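Local coordinates for Serine/threonine-protein kinase Tel1 (Chaetomium thermophilum, PDB 6SKY) that probably phosphorylates serine and threonine residues of target proteins, using ATP, to activate checkpoint signalling in response to DNA damage, at residues A[2668-2673]-A[2719-2724]; A[2726-2731]-A[2768-2773]; A[2797-2802]-A[2939-2944]. One frame throughout, in Å; residues are numbered along the deposited sequence.

All three contacts lie in the kinase C-lobe or on the C-terminal tail packed against it. Contacts 1 and 2 have centres about 11 Å apart and share an antiparallel sheet, with I2668 O 2.8 Å from L2768 N in a probable backbone hydrogen bond; F2724 also rests on H2770. Contact 3 is centred about 13 Å from contact 1, which it meets where P2719 packs on R2802, but about 22 Å from the centre of contact 2 and not touching it. Around the nucleotide AGS, P2669 of contact 1 lines the pocket itself, whereas the side chains of W2940 in contact 3 and H2770 in contact 2 stay about 10 and 11 Å from AGS.

Contact 1 (A[2668-2673]-A[2719-2724]); sequences IPLHEY and PVMRYF. With AGS (phosphothiophosphoric acid-adenylate ester), chain C.
The rings of Y2673 and F2724 form the dense part of this contact, a T-shaped stack in which F2724 turns its edge to the face of Y2673. Their centroids are 5.2 Å apart and their planes stand at 88°, with F2724 CD1 3.8 Å above the centre of the tyrosine ring. Beside it, F2724 CB makes an off-centre CH-pi contact 4.2 Å from the centroid of the Y2673 ring, so that one tyrosine face receives both the start and the edge of the phenylalanine side chain. Both residues hold CG anti to the backbone N (171° in Y2673, 177° in F2724), which carries the tyrosine toward the other segment until its hydroxyl lies beside the backbone of 2723-2724. No hydrogen bond results: Y2673 OH and F2724 N are badly angled, and F2724 N donates to M2721 O instead.

Elsewhere the fit is looser, made of single touches. M2721, bent at chi2, brings SD to 4.1 Å from L2670 CD1 and leaves it oblique to the Y2673 ring in a Met-aromatic contact, while I2668 CG2 meets F2724 CE1 at 4.1 Å. The exposed E2672 takes no part, and P2669 faces the ligand, its CG 3.5 Å from O2' of the AGS ribose. R2722 points away, donating from NH2 to P2719 O and pairing with D2806.

The contact thus joins V2720, M2721 and the weakly bonded helix that follows to the start of helix 2670-2681, just past strand 2667-2669; L2768 of strand 2766-2769 packs on I2668, L2670, M2721 and F2724, and helix 2802-2806 borders L2670 and M2721.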
loop_
_atom_site.group_PDB
_atom_site.type_symbol
_atom_site.label_atom_id
_atom_site.label_comp_id
_atom_site.label_asym_id
_atom_site.label_seq_id
_atom_site.Cartn_x
_atom_site.Cartn_y
_atom_site.Cartn_z
ATOM N N ILE A 2668 5.382 41.968 12.978
ATOM C CA ILE A 2668 5.494 42.384 14.371
ATOM C C ILE A 2668 5.978 41.172 15.157
ATOM O O ILE A 2668 5.516 40.061 14.897
ATOM C CB ILE A 2668 4.159 42.928 14.905
ATOM C CG1 ILE A 2668 4.295 43.358 16.358
ATOM C CG2 ILE A 2668 3.053 41.914 14.776
ATOM C CD1 ILE A 2668 3.027 43.859 16.948
ATOM N N PRO A 2669 6.916 41.308 16.084
ATOM C CA PRO A 2669 7.351 40.138 16.842
ATOM C C PRO A 2669 6.210 39.553 17.647
ATOM O O PRO A 2669 5.320 40.262 18.105
ATOM C CB PRO A 2669 8.450 40.693 17.739
ATOM C CG PRO A 2669 8.951 41.840 17.000
ATOM C CD PRO A 2669 7.784 42.460 16.338
ATOM N N LEU A 2670 6.231 38.235 17.797
ATOM C CA LEU A 2670 5.141 37.552 18.476
ATOM C C LEU A 2670 5.025 37.999 19.921
ATOM O O LEU A 2670 3.920 38.139 20.450
ATOM C CB LEU A 2670 5.353 36.047 18.386
ATOM C CG LEU A 2670 4.423 35.117 19.143
ATOM C CD1 LEU A 2670 3.117 34.979 18.422
ATOM C CD2 LEU A 2670 5.086 33.782 19.310
ATOM N N HIS A 2671 6.153 38.251 20.573
ATOM C CA HIS A 2671 6.122 38.671 21.964
ATOM C C HIS A 2671 5.611 40.097 22.113
ATOM O O HIS A 2671 4.898 40.401 23.076
ATOM C CB HIS A 2671 7.513 38.537 22.559
ATOM C CG HIS A 2671 7.520 38.246 24.022
ATOM N ND1 HIS A 2671 8.058 39.110 24.948
ATOM C CD2 HIS A 2671 7.056 37.185 24.719
ATOM C CE1 HIS A 2671 7.925 38.593 26.155
ATOM N NE2 HIS A 2671 7.319 37.426 26.044
ATOM N N GLU A 2672 5.942 40.972 21.163
ATOM C CA GLU A 2672 5.471 42.349 21.201
ATOM C C GLU A 2672 3.984 42.461 20.931
ATOM O O GLU A 2672 3.374 43.453 21.328
ATOM C CB GLU A 2672 6.220 43.201 20.187
ATOM C CG GLU A 2672 7.719 43.089 20.261
ATOM C CD GLU A 2672 8.330 43.915 21.367
ATOM O OE1 GLU A 2672 7.930 43.755 22.537
ATOM O OE2 GLU A 2672 9.221 44.733 21.068
ATOM N N TYR A 2673 3.387 41.495 20.245
ATOM C CA TYR A 2673 1.935 41.485 20.197
ATOM C C TYR A 2673 1.352 40.851 21.448
ATOM O O TYR A 2673 0.387 41.369 22.010
ATOM C CB TYR A 2673 1.415 40.752 18.962
ATOM C CG TYR A 2673 -0.082 40.571 19.037
ATOM C CD1 TYR A 2673 -0.935 41.598 18.702
ATOM C CD2 TYR A 2673 -0.639 39.386 19.488
ATOM C CE1 TYR A 2673 -2.285 41.449 18.802
ATOM C CE2 TYR A 2673 -1.988 39.234 19.593
ATOM C CZ TYR A 2673 -2.804 40.268 19.248
ATOM O OH TYR A 2673 -4.157 40.122 19.343
ATOM N N PRO A 2719 -4.815 32.360 26.740
ATOM C CA PRO A 2719 -4.323 32.760 25.418
ATOM C C PRO A 2719 -5.190 33.822 24.766
ATOM O O PRO A 2719 -6.404 33.879 24.965
ATOM C CB PRO A 2719 -4.362 31.454 24.624
ATOM C CG PRO A 2719 -5.270 30.577 25.367
ATOM C CD PRO A 2719 -5.149 30.933 26.791
ATOM N N VAL A 2720 -4.546 34.671 23.966
ATOM C CA VAL A 2720 -5.216 35.783 23.305
ATOM C C VAL A 2720 -4.855 35.852 21.830
ATOM O O VAL A 2720 -5.098 36.868 21.180
ATOM C CB VAL A 2720 -4.864 37.118 23.975
ATOM C CG1 VAL A 2720 -5.322 37.135 25.393
ATOM C CG2 VAL A 2720 -3.397 37.346 23.893
ATOM N N MET A 2721 -4.266 34.797 21.283
ATOM C CA MET A 2721 -3.754 34.901 19.924
ATOM C C MET A 2721 -4.873 34.963 18.899
ATOM O O MET A 2721 -4.695 35.538 17.821
ATOM C CB MET A 2721 -2.824 33.737 19.634
ATOM C CG MET A 2721 -2.150 33.783 18.294
ATOM S SD MET A 2721 -0.980 35.114 18.137
ATOM C CE MET A 2721 -0.788 35.124 16.369
ATOM N N ARG A 2722 -6.040 34.417 19.226
ATOM C CA ARG A 2722 -7.152 34.428 18.290
ATOM C C ARG A 2722 -7.611 35.832 17.953
ATOM O O ARG A 2722 -8.305 36.020 16.954
ATOM C CB ARG A 2722 -8.317 33.637 18.855
ATOM C CG ARG A 2722 -9.014 34.320 19.971
ATOM C CD ARG A 2722 -9.934 33.369 20.658
ATOM N NE ARG A 2722 -10.520 33.950 21.853
ATOM C CZ ARG A 2722 -9.926 33.969 23.035
ATOM N NH1 ARG A 2722 -10.532 34.516 24.070
ATOM N NH2 ARG A 2722 -8.722 33.455 23.177
ATOM N N TYR A 2723 -7.239 36.820 18.752
ATOM C CA TYR A 2723 -7.605 38.189 18.454
ATOM C C TYR A 2723 -6.690 38.838 17.439
ATOM O O TYR A 2723 -7.105 39.808 16.809
ATOM C CB TYR A 2723 -7.615 39.015 19.725
ATOM C CG TYR A 2723 -8.740 38.645 20.639
ATOM C CD1 TYR A 2723 -8.509 37.953 21.805
ATOM C CD2 TYR A 2723 -10.038 38.972 20.323
ATOM C CE1 TYR A 2723 -9.530 37.614 22.632
ATOM C CE2 TYR A 2723 -11.066 38.634 21.145
ATOM C CZ TYR A 2723 -10.808 37.955 22.297
ATOM O OH TYR A 2723 -11.844 37.614 23.125
ATOM N N PHE A 2724 -5.470 38.334 17.250
ATOM C CA PHE A 2724 -4.595 38.932 16.251
ATOM C C PHE A 2724 -5.298 39.029 14.914
ATOM O O PHE A 2724 -5.131 40.004 14.180
ATOM C CB PHE A 2724 -3.305 38.125 16.110
ATOM C CG PHE A 2724 -2.377 38.647 15.052
ATOM C CD1 PHE A 2724 -1.481 39.645 15.336
ATOM C CD2 PHE A 2724 -2.408 38.141 13.773
ATOM C CE1 PHE A 2724 -0.652 40.123 14.381
ATOM C CE2 PHE A 2724 -1.581 38.623 12.814
ATOM C CZ PHE A 2724 -0.701 39.610 13.118
HETATM P PG AGS C . 17.746 38.963 22.638
HETATM S S1G AGS C . 16.289 37.826 23.257
HETATM O O2G AGS C . 18.580 38.229 21.556
HETATM O O3G AGS C . 18.668 39.327 23.834
HETATM P PB AGS C . 16.537 40.253 20.605
HETATM O O1B AGS C . 15.987 38.917 20.315
HETATM O O2B AGS C . 15.517 41.389 20.626
HETATM O O3B AGS C . 17.202 40.279 22.025
HETATM P PA AGS C . 17.464 41.909 18.630
HETATM O O1A AGS C . 18.197 43.031 19.227
HETATM O O2A AGS C . 17.915 41.527 17.222
HETATM O O3A AGS C . 17.606 40.607 19.506
HETATM O "O5'" AGS C . 15.946 42.293 18.647
HETATM C "C5'" AGS C . 15.512 43.410 17.861
HETATM C "C4'" AGS C . 14.012 43.401 17.751
HETATM O "O4'" AGS C . 13.639 43.403 16.361
HETATM C "C3'" AGS C . 13.315 42.192 18.360
HETATM O "O3'" AGS C . 12.024 42.537 18.844
HETATM C "C2'" AGS C . 13.243 41.216 17.189
HETATM O "O2'" AGS C . 12.099 40.381 17.290
HETATM C "C1'" AGS C . 13.104 42.148 15.986
HETATM N N9 AGS C . 13.822 41.682 14.811
HETATM C C8 AGS C . 15.038 41.059 14.781
HETATM N N7 AGS C . 15.452 40.752 13.578
HETATM C C5 AGS C . 14.437 41.211 12.758
HETATM C C6 AGS C . 14.264 41.186 11.363
HETATM N N6 AGS C . 15.150 40.663 10.515
HETATM N N1 AGS C . 13.136 41.726 10.864
HETATM C C2 AGS C . 12.245 42.251 11.707
HETATM N N3 AGS C . 12.299 42.330 13.037
HETATM C C4 AGS C . 13.426 41.786 13.503
#

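Contact 2 (A[2726-2731]-A[2768-2773]); sequences MEYFPD and LDHKTG
The turn of the beta hairpin formed by strands 2766-2769 and 2775-2777 meets two consecutive aromatic residues of the loop leading into helix 2732-2755. H2770 places CB over one face of the Y2728 ring, 4.0 Å from its centroid, in a CH-pi contact. The imidazole runs almost parallel to the phenol, the planes 4° apart, but is slid so far that the rings barely overlap. This placement follows from the crowded rotamer of H2770, with CG between the backbone N and the carbonyl carbon (chi1 60°). An alanine in place of Y2728 would remove the phenol under H2770 CB and beside F2724, and would probably leave the imidazole less well fixed.

F2729 reaches deeper, to the backbone of the turn: its CE1 lies 3.8 Å from H2770 O and its CZ 4.4 Å from G2773 N. Y2728 CB sits over the centre of the F2729 ring, and the F2724 ring of helix 2722-2726 meets that of Y2728.

D2769 probably helps to position the turn, forming a salt bridge to R2647 through OD2 and taking a weak bond from K2771 N on OD1, and T2772 O accepts from N2741 ND2. The backbone closes it: G2773 N donates to D2769 O at 2.8 Å.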
loop_
_atom_site.group_PDB
_atom_site.type_symbol
_atom_site.label_atom_id
_atom_site.label_comp_id
_atom_site.label_asym_id
_atom_site.label_seq_id
_atom_site.Cartn_x
_atom_site.Cartn_y
_atom_site.Cartn_z
ATOM N N MET A 2726 -8.725 38.884 14.499
ATOM C CA MET A 2726 -9.979 39.611 14.566
ATOM C C MET A 2726 -9.782 41.111 14.594
ATOM O O MET A 2726 -10.747 41.848 14.394
ATOM C CB MET A 2726 -10.773 39.174 15.791
ATOM C CG MET A 2726 -11.494 37.875 15.608
ATOM S SD MET A 2726 -12.136 37.236 17.151
ATOM C CE MET A 2726 -12.710 35.630 16.624
ATOM N N GLU A 2727 -8.567 41.585 14.821
ATOM C CA GLU A 2727 -8.313 43.006 14.878
ATOM C C GLU A 2727 -7.378 43.491 13.792
ATOM O O GLU A 2727 -7.105 44.689 13.725
ATOM C CB GLU A 2727 -7.759 43.394 16.249
ATOM C CG GLU A 2727 -6.309 43.140 16.430
ATOM C CD GLU A 2727 -5.866 43.403 17.842
ATOM O OE1 GLU A 2727 -6.543 42.932 18.777
ATOM O OE2 GLU A 2727 -4.845 44.092 18.021
ATOM N N TYR A 2728 -6.879 42.608 12.940
ATOM C CA TYR A 2728 -6.199 43.025 11.729
ATOM C C TYR A 2728 -6.972 42.675 10.475
ATOM O O TYR A 2728 -6.703 43.258 9.426
ATOM C CB TYR A 2728 -4.802 42.401 11.645
ATOM C CG TYR A 2728 -3.785 43.071 12.525
ATOM C CD1 TYR A 2728 -3.112 44.196 12.098
ATOM C CD2 TYR A 2728 -3.503 42.587 13.781
ATOM C CE1 TYR A 2728 -2.193 44.813 12.893
ATOM C CE2 TYR A 2728 -2.588 43.198 14.585
ATOM C CZ TYR A 2728 -1.934 44.309 14.137
ATOM O OH TYR A 2728 -1.010 44.922 14.941
ATOM N N PHE A 2729 -7.929 41.755 10.564
ATOM C CA PHE A 2729 -8.747 41.351 9.425
ATOM C C PHE A 2729 -10.182 41.202 9.901
ATOM O O PHE A 2729 -10.593 40.130 10.350
ATOM C CB PHE A 2729 -8.238 40.049 8.808
ATOM C CG PHE A 2729 -6.744 39.940 8.753
ATOM C CD1 PHE A 2729 -6.021 40.597 7.784
ATOM C CD2 PHE A 2729 -6.061 39.173 9.669
ATOM C CE1 PHE A 2729 -4.654 40.493 7.745
ATOM C CE2 PHE A 2729 -4.693 39.075 9.627
ATOM C CZ PHE A 2729 -3.996 39.733 8.669
ATOM N N PRO A 2730 -10.983 42.269 9.826
ATOM C CA PRO A 2730 -12.379 42.173 10.268
ATOM C C PRO A 2730 -13.338 41.607 9.230
ATOM O O PRO A 2730 -14.471 41.269 9.588
ATOM C CB PRO A 2730 -12.735 43.625 10.602
ATOM C CG PRO A 2730 -11.441 44.364 10.600
ATOM C CD PRO A 2730 -10.585 43.667 9.628
ATOM N N ASP A 2731 -12.932 41.503 7.979
ATOM C CA ASP A 2731 -13.741 40.904 6.925
ATOM C C ASP A 2731 -13.621 39.386 6.991
ATOM O O ASP A 2731 -12.508 38.867 6.999
ATOM C CB ASP A 2731 -13.259 41.418 5.578
ATOM C CG ASP A 2731 -14.207 41.113 4.450
ATOM O OD1 ASP A 2731 -15.304 40.598 4.701
ATOM O OD2 ASP A 2731 -13.852 41.400 3.294
ATOM N N LEU A 2768 5.078 37.910 13.112
ATOM C CA LEU A 2768 3.750 37.762 12.544
ATOM C C LEU A 2768 3.577 38.788 11.443
ATOM O O LEU A 2768 3.662 39.987 11.700
ATOM C CB LEU A 2768 2.682 37.964 13.610
ATOM C CG LEU A 2768 2.762 37.070 14.828
ATOM C CD1 LEU A 2768 1.896 37.627 15.915
ATOM C CD2 LEU A 2768 2.310 35.702 14.436
ATOM N N ASP A 2769 3.344 38.318 10.228
ATOM C CA ASP A 2769 3.101 39.190 9.089
ATOM C C ASP A 2769 1.636 39.597 9.098
ATOM O O ASP A 2769 0.761 38.778 8.828
ATOM C CB ASP A 2769 3.467 38.463 7.803
ATOM C CG ASP A 2769 3.374 39.340 6.586
ATOM O OD1 ASP A 2769 3.258 40.563 6.727
ATOM O OD2 ASP A 2769 3.415 38.803 5.469
ATOM N N HIS A 2770 1.352 40.857 9.411
ATOM C CA HIS A 2770 -0.027 41.300 9.509
ATOM C C HIS A 2770 -0.569 41.843 8.200
ATOM O O HIS A 2770 -1.500 42.646 8.213
ATOM C CB HIS A 2770 -0.192 42.326 10.628
ATOM C CG HIS A 2770 0.622 43.567 10.460
ATOM N ND1 HIS A 2770 1.421 44.063 11.463
ATOM C CD2 HIS A 2770 0.734 44.433 9.427
ATOM C CE1 HIS A 2770 2.006 45.172 11.049
ATOM N NE2 HIS A 2770 1.607 45.417 9.816
ATOM N N LYS A 2771 -0.008 41.423 7.073
ATOM C CA LYS A 2771 -0.628 41.619 5.774
ATOM C C LYS A 2771 -1.061 40.321 5.124
ATOM O O LYS A 2771 -2.034 40.318 4.378
ATOM C CB LYS A 2771 0.325 42.339 4.821
ATOM C CG LYS A 2771 0.641 43.751 5.215
ATOM C CD LYS A 2771 -0.599 44.602 5.245
ATOM C CE LYS A 2771 -0.289 45.982 5.775
ATOM N NZ LYS A 2771 -1.524 46.773 6.016
ATOM N N THR A 2772 -0.354 39.227 5.387
ATOM C CA THR A 2772 -0.677 37.927 4.836
ATOM C C THR A 2772 -1.002 36.886 5.889
ATOM O O THR A 2772 -1.485 35.809 5.535
ATOM C CB THR A 2772 0.481 37.410 3.978
ATOM O OG1 THR A 2772 1.700 37.547 4.703
ATOM C CG2 THR A 2772 0.588 38.209 2.729
ATOM N N GLY A 2773 -0.757 37.165 7.158
ATOM C CA GLY A 2773 -1.108 36.261 8.218
ATOM C C GLY A 2773 -0.079 35.209 8.546
ATOM O O GLY A 2773 -0.244 34.507 9.539
#

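Contact 3 (A[2797-2802]-A[2939-2944]); sequences PFRLTR and GWAAYA
Two hydrogen bonds tie the C-terminal end of the chain to the segment entering helix 2802-2806. T2801 OG1 donates to the terminal carboxylate, 2.7 Å from A2944 O, in the carboxylate plane and on a lone pair. R2802, bent at chi3, turns its guanidinium so that NH2 reaches Y2943 O at 2.7 Å, nearly straight at 168° and in the guanidinium plane. Its NH1 donates to F2717 O. The second carboxylate oxygen, A2944 OXT, lies 4.2 Å from R2802 NH2, too far for a salt bridge, and close to the acidic D2803.

R2799 runs extended, with CG anti to the backbone N, and brings its guanidinium, NH2 first, over the six-membered ring of W2940. This is a cation-pi contact, with R2799 CZ 4.3 Å from the ring centroid and only 14° off the normal; the two planes are tilted by 37°. R2799 NH2 sits 3.3 Å above the W2940 ring plane and also donates to R2761 O, which helps to fix it. R2799 NH1 points at the backbone, 2.6 Å from A2941 O.

Closer packing surrounds these groups. T2801 CG2 lies over the margin of one face of the R2799 guanidinium and touches W2940 CZ3 at 3.8 Å, while R2799 CG rests on W2940 CH2. Y2943 turns away and meets F2717 edge-to-face.

The FATC tail is thus gripped through Y2943 O and the terminal carboxylate, whose negative charge may be partly eased by R2802 and the helix start, against the nearby D2803, while W2940 offers its face to an arginine that also bonds R2761 O.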
loop_
_atom_site.group_PDB
_atom_site.type_symbol
_atom_site.label_atom_id
_atom_site.label_comp_id
_atom_site.label_asym_id
_atom_site.label_seq_id
_atom_site.Cartn_x
_atom_site.Cartn_y
_atom_site.Cartn_z
ATOM N N PRO A 2797 10.197 19.515 20.391
ATOM C CA PRO A 2797 10.564 19.499 18.973
ATOM C C PRO A 2797 10.331 20.824 18.274
ATOM O O PRO A 2797 11.052 21.147 17.325
ATOM C CB PRO A 2797 9.677 18.390 18.403
ATOM C CG PRO A 2797 8.555 18.304 19.324
ATOM C CD PRO A 2797 9.062 18.632 20.671
ATOM N N PHE A 2798 9.345 21.596 18.711
ATOM C CA PHE A 2798 9.034 22.893 18.135
ATOM C C PHE A 2798 8.157 23.637 19.126
ATOM O O PHE A 2798 7.759 23.092 20.154
ATOM C CB PHE A 2798 8.359 22.755 16.768
ATOM C CG PHE A 2798 7.334 21.660 16.689
ATOM C CD1 PHE A 2798 7.643 20.449 16.113
ATOM C CD2 PHE A 2798 6.059 21.849 17.164
ATOM C CE1 PHE A 2798 6.710 19.461 16.033
ATOM C CE2 PHE A 2798 5.134 20.859 17.082
ATOM C CZ PHE A 2798 5.458 19.669 16.515
ATOM N N ARG A 2799 7.862 24.891 18.812
ATOM C CA ARG A 2799 7.056 25.737 19.687
ATOM C C ARG A 2799 5.581 25.546 19.366
ATOM O O ARG A 2799 5.128 25.883 18.273
ATOM C CB ARG A 2799 7.451 27.200 19.548
ATOM C CG ARG A 2799 6.725 28.075 20.516
ATOM C CD ARG A 2799 7.184 29.493 20.461
ATOM N NE ARG A 2799 6.627 30.244 21.568
ATOM C CZ ARG A 2799 7.282 30.519 22.680
ATOM N NH1 ARG A 2799 6.697 31.192 23.644
ATOM N NH2 ARG A 2799 8.523 30.129 22.820
ATOM N N LEU A 2800 4.841 24.983 20.311
ATOM C CA LEU A 2800 3.409 24.755 20.181
ATOM C C LEU A 2800 2.717 25.091 21.492
ATOM O O LEU A 2800 1.966 24.291 22.045
ATOM C CB LEU A 2800 3.118 23.321 19.760
ATOM C CG LEU A 2800 1.823 23.017 19.024
ATOM C CD1 LEU A 2800 1.767 23.786 17.744
ATOM C CD2 LEU A 2800 1.749 21.546 18.740
ATOM N N THR A 2801 2.997 26.268 22.035
ATOM C CA THR A 2801 2.400 26.669 23.297
ATOM C C THR A 2801 0.903 26.915 23.120
ATOM O O THR A 2801 0.338 26.728 22.049
ATOM C CB THR A 2801 3.105 27.902 23.841
ATOM O OG1 THR A 2801 2.810 29.028 23.017
ATOM C CG2 THR A 2801 4.583 27.682 23.834
ATOM N N ARG A 2802 0.236 27.319 24.199
ATOM C CA ARG A 2802 -1.207 27.515 24.131
ATOM C C ARG A 2802 -1.580 28.695 23.251
ATOM O O ARG A 2802 -2.653 28.697 22.644
ATOM C CB ARG A 2802 -1.784 27.715 25.526
ATOM C CG ARG A 2802 -1.779 26.490 26.393
ATOM C CD ARG A 2802 -2.189 26.857 27.793
ATOM N NE ARG A 2802 -1.449 28.017 28.266
ATOM C CZ ARG A 2802 -1.930 28.902 29.124
ATOM N NH1 ARG A 2802 -3.152 28.761 29.597
ATOM N NH2 ARG A 2802 -1.194 29.932 29.493
ATOM N N GLY A 2939 13.008 32.322 29.826
ATOM C CA GLY A 2939 13.009 33.252 28.715
ATOM C C GLY A 2939 12.352 32.706 27.471
ATOM O O GLY A 2939 11.946 33.481 26.606
ATOM N N TRP A 2940 12.282 31.387 27.353
ATOM C CA TRP A 2940 11.451 30.663 26.398
ATOM C C TRP A 2940 10.059 30.674 26.993
ATOM O O TRP A 2940 9.702 29.806 27.782
ATOM C CB TRP A 2940 11.975 29.245 26.243
ATOM C CG TRP A 2940 11.697 28.515 24.981
ATOM C CD1 TRP A 2940 12.570 28.292 23.976
ATOM C CD2 TRP A 2940 10.492 27.843 24.619
ATOM N NE1 TRP A 2940 11.987 27.548 22.997
ATOM C CE2 TRP A 2940 10.705 27.256 23.372
ATOM C CE3 TRP A 2940 9.248 27.692 25.226
ATOM C CZ2 TRP A 2940 9.724 26.535 22.718
ATOM C CZ3 TRP A 2940 8.282 26.978 24.575
ATOM C CH2 TRP A 2940 8.522 26.409 23.336
ATOM N N ALA A 2941 9.262 31.676 26.649
ATOM C CA ALA A 2941 8.037 31.891 27.407
ATOM C C ALA A 2941 7.017 30.803 27.131
ATOM O O ALA A 2941 6.205 30.924 26.213
ATOM C CB ALA A 2941 7.444 33.255 27.076
ATOM N N ALA A 2942 7.032 29.742 27.931
ATOM C CA ALA A 2942 6.156 28.614 27.661
ATOM C C ALA A 2942 4.760 28.838 28.208
ATOM O O ALA A 2942 3.796 28.287 27.671
ATOM C CB ALA A 2942 6.750 27.340 28.245
ATOM N N TYR A 2943 4.636 29.619 29.278
ATOM C CA TYR A 2943 3.321 29.985 29.787
ATOM C C TYR A 2943 2.517 30.717 28.728
ATOM O O TYR A 2943 1.298 30.552 28.640
ATOM C CB TYR A 2943 3.469 30.847 31.035
ATOM C CG TYR A 2943 4.364 32.033 30.826
ATOM C CD1 TYR A 2943 3.854 33.238 30.413
ATOM C CD2 TYR A 2943 5.725 31.938 31.021
ATOM C CE1 TYR A 2943 4.661 34.312 30.202
ATOM C CE2 TYR A 2943 6.544 33.011 30.814
ATOM C CZ TYR A 2943 6.003 34.196 30.405
ATOM O OH TYR A 2943 6.811 35.282 30.195
ATOM N N ALA A 2944 3.181 31.524 27.913
ATOM C CA ALA A 2944 2.523 32.288 26.870
ATOM C C ALA A 2944 1.979 31.353 25.821
ATOM O O ALA A 2944 2.638 31.080 24.820
ATOM C CB ALA A 2944 3.477 33.276 26.250
ATOM O OXT ALA A 2944 0.865 30.853 25.952
#